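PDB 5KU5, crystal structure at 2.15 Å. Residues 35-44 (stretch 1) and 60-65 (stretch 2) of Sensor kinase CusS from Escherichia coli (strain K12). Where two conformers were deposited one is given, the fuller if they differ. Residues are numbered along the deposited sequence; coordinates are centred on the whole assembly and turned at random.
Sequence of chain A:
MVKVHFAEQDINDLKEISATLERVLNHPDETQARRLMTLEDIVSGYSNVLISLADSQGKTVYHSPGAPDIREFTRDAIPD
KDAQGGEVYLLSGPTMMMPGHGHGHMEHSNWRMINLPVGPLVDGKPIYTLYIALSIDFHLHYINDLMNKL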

# COMPACT_ATOMS: atom_id res chain seq x y z
N ARG A 35 10.53 -6.31 18.66
CA ARG A 35 10.32 -5.24 17.67
C ARG A 35 10.90 -5.59 16.30
O ARG A 35 10.23 -5.40 15.28
N LEU A 36 12.14 -6.09 16.28
CA LEU A 36 12.79 -6.53 15.04
C LEU A 36 12.09 -7.72 14.39
O LEU A 36 12.03 -7.82 13.16
N MET A 37 11.57 -8.63 15.21
CA MET A 37 10.77 -9.76 14.74
C MET A 37 9.49 -9.26 14.06
O MET A 37 9.12 -9.75 12.99
N THR A 38 8.84 -8.29 14.70
CA THR A 38 7.65 -7.63 14.13
C THR A 38 7.97 -6.95 12.80
O THR A 38 7.21 -7.08 11.84
N LEU A 39 9.09 -6.22 12.75
CA LEU A 39 9.56 -5.57 11.52
C LEU A 39 9.71 -6.57 10.38
O LEU A 39 9.18 -6.36 9.28
N GLU A 40 10.43 -7.66 10.65
CA GLU A 40 10.70 -8.70 9.66
C GLU A 40 9.42 -9.37 9.15
O GLU A 40 9.29 -9.62 7.95
N ASP A 41 8.48 -9.64 10.06
CA ASP A 41 7.18 -10.21 9.70
C ASP A 41 6.39 -9.31 8.74
O ASP A 41 5.82 -9.79 7.77
N ILE A 42 6.38 -8.01 9.03
CA ILE A 42 5.70 -7.02 8.17
C ILE A 42 6.43 -6.86 6.83
O ILE A 42 5.81 -6.96 5.77
N VAL A 43 7.73 -6.61 6.90
CA VAL A 43 8.55 -6.27 5.73
C VAL A 43 8.64 -7.40 4.70
O VAL A 43 8.66 -7.14 3.49
N SER A 44 8.68 -8.65 5.18
CA SER A 44 8.72 -9.83 4.30
C SER A 44 7.48 -9.92 3.42
O SER A 44 7.54 -10.43 2.30
N THR A 60 24.54 -2.35 8.80
CA THR A 60 23.21 -2.91 8.57
C THR A 60 22.90 -4.04 9.56
O THR A 60 23.61 -5.04 9.62
N VAL A 61 21.83 -3.86 10.34
CA VAL A 61 21.34 -4.87 11.28
C VAL A 61 20.28 -5.76 10.62
O VAL A 61 20.19 -6.95 10.93
N TYR A 62 19.47 -5.19 9.73
CA TYR A 62 18.48 -5.95 8.97
C TYR A 62 18.24 -5.32 7.60
O TYR A 62 18.31 -4.10 7.46
N HIS A 63 17.98 -6.16 6.61
CA HIS A 63 17.47 -5.71 5.31
C HIS A 63 16.53 -6.76 4.71
O HIS A 63 16.55 -7.92 5.12
N SER A 64 15.71 -6.34 3.75
CA SER A 64 14.70 -7.21 3.14
C SER A 64 15.34 -8.38 2.38
O SER A 64 16.40 -8.22 1.78
N PRO A 65 14.69 -9.56 2.40
CA PRO A 65 15.29 -10.78 1.86
C PRO A 65 15.25 -10.91 0.33
O PRO A 65 16.08 -11.63 -0.23

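The phenol oxygen of Tyr 62 is buried by this contact yet has no hydrogen-bonding partner anywhere in the model. Its nearest cross-stretch neighbours are carbons: Tyr 62 OH lies 3.6 Å from Glu 40 CG and 3.7 Å from Val 43 CG1. No hydrogen bond joins the two stretches, so the 339 Å² buried between them, both sides summed, rests on side-chain packing.

Tyr 62 contributes most to that area, with 108 Å² covered by the helix. Its CA-to-CB bond points toward stretch 1, and chi1 of 173° (t) with chi2 of 83° carries the ring along the row formed by Leu 39, Glu 40 and Val 43. Leu 39, also directed toward the strand (chi1 t, chi2 p), brings CD2 to 3.8 Å from Tyr 62 CD2. Val 43, likewise toward with chi1 t, meets the ring at its edge, near the ring plane, where CG1 lies 4.1 Å from Tyr 62 CE2. Glu 40 leaves the helix sideways in an extended t,t conformation; its carboxylate forms no salt bridge or hydrogen bond with stretch 2.

The same Val 43 CG1 approaches Ser 64 OG at 3.1 Å, a tight carbon-oxygen contact. Ser 64 (chi1 m) has its hydroxyl hydrogen-bonded elsewhere in the structure. Toward the start of the helical stretch, Leu 36 (m,t) sets out sideways but its end comes nearer, placing CD1 4.4 Å from CG1 of Val 61 (chi1 t), a looser apolar contact.

Tyr 62 points toward the helix and the next residue, His 63, does not; His 63 makes no contact with stretch 1. Its CA-to-CB bond points away, and its nearest side-chain approach is His 63 CB to Val 43 CG1, 7.7 Å. His 63 ND1 donates a weak hydrogen bond to Ser 64 O, 3.1 Å long with an N-H...O angle of 133°.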

# COMPACT_ATOMS: atom_id res chain seq x y z
CB ARG A 35 10.94 -3.93 18.14
CG ARG A 35 10.20 -3.25 19.28
CD ARG A 35 11.09 -2.19 19.92
NE ARG A 35 10.51 -1.60 21.12
CZ ARG A 35 11.18 -0.88 22.02
NH1 ARG A 35 12.48 -0.63 21.89
NH2 ARG A 35 10.54 -0.40 23.08
CB LEU A 36 14.27 -6.88 15.29
CG LEU A 36 15.21 -5.70 15.53
CD1 LEU A 36 16.55 -6.20 16.07
CD2 LEU A 36 15.42 -4.89 14.26
CB MET A 37 10.43 -10.70 15.90
CG MET A 37 9.86 -12.05 15.48
SD MET A 37 9.73 -13.20 16.86
CE MET A 37 11.46 -13.42 17.30
CB THR A 38 7.06 -6.60 15.12
OG1 THR A 38 6.87 -7.20 16.40
CG2 THR A 38 5.73 -6.05 14.61
CB LEU A 39 10.91 -4.88 11.76
CG LEU A 39 11.61 -4.24 10.55
CD1 LEU A 39 10.84 -2.99 10.12
CD2 LEU A 39 13.06 -3.90 10.85
CB GLU A 40 11.66 -9.74 10.25
CG GLU A 40 12.15 -10.79 9.27
CD GLU A 40 13.27 -11.66 9.83
OE1 GLU A 40 13.29 -12.86 9.49
OE2 GLU A 40 14.12 -11.15 10.60
CB ASP A 41 6.34 -10.48 10.96
CG ASP A 41 5.03 -11.20 10.66
OD1 ASP A 41 5.08 -12.36 10.20
OD2 ASP A 41 3.96 -10.60 10.88
CB ILE A 42 5.58 -5.64 8.88
CG1 ILE A 42 4.61 -5.75 10.07
CG2 ILE A 42 5.11 -4.56 7.91
CD1 ILE A 42 4.67 -4.59 11.04
CB VAL A 43 9.97 -5.81 6.17
CG1 VAL A 43 10.96 -5.77 5.01
CG2 VAL A 43 9.89 -4.44 6.83
CB SER A 44 8.86 -11.11 5.13
OG SER A 44 7.72 -11.33 5.95
CB THR A 60 23.07 -3.43 7.12
OG1 THR A 60 23.28 -2.35 6.22
CG2 THR A 60 21.68 -4.04 6.88
CB VAL A 61 20.82 -4.19 12.58
CG1 VAL A 61 19.81 -5.06 13.35
CG2 VAL A 61 22.00 -3.86 13.48
CB TYR A 62 17.17 -6.04 9.75
CG TYR A 62 16.03 -6.67 8.97
CD1 TYR A 62 15.89 -8.05 8.89
CD2 TYR A 62 15.11 -5.87 8.29
CE1 TYR A 62 14.85 -8.62 8.16
CE2 TYR A 62 14.07 -6.43 7.56
CZ TYR A 62 13.95 -7.81 7.50
OH TYR A 62 12.92 -8.36 6.77
CB HIS A 63 18.63 -5.38 4.35
CG HIS A 63 19.46 -6.56 3.96
ND1 HIS A 63 19.21 -7.30 2.83
CD2 HIS A 63 20.55 -7.11 4.54
CE1 HIS A 63 20.11 -8.27 2.73
NE2 HIS A 63 20.93 -8.18 3.76
CB SER A 64 13.80 -6.41 2.19
OG SER A 64 13.13 -5.37 2.88
CB PRO A 65 14.44 -11.88 2.49
CG PRO A 65 13.08 -11.27 2.57
CD PRO A 65 13.31 -9.81 2.88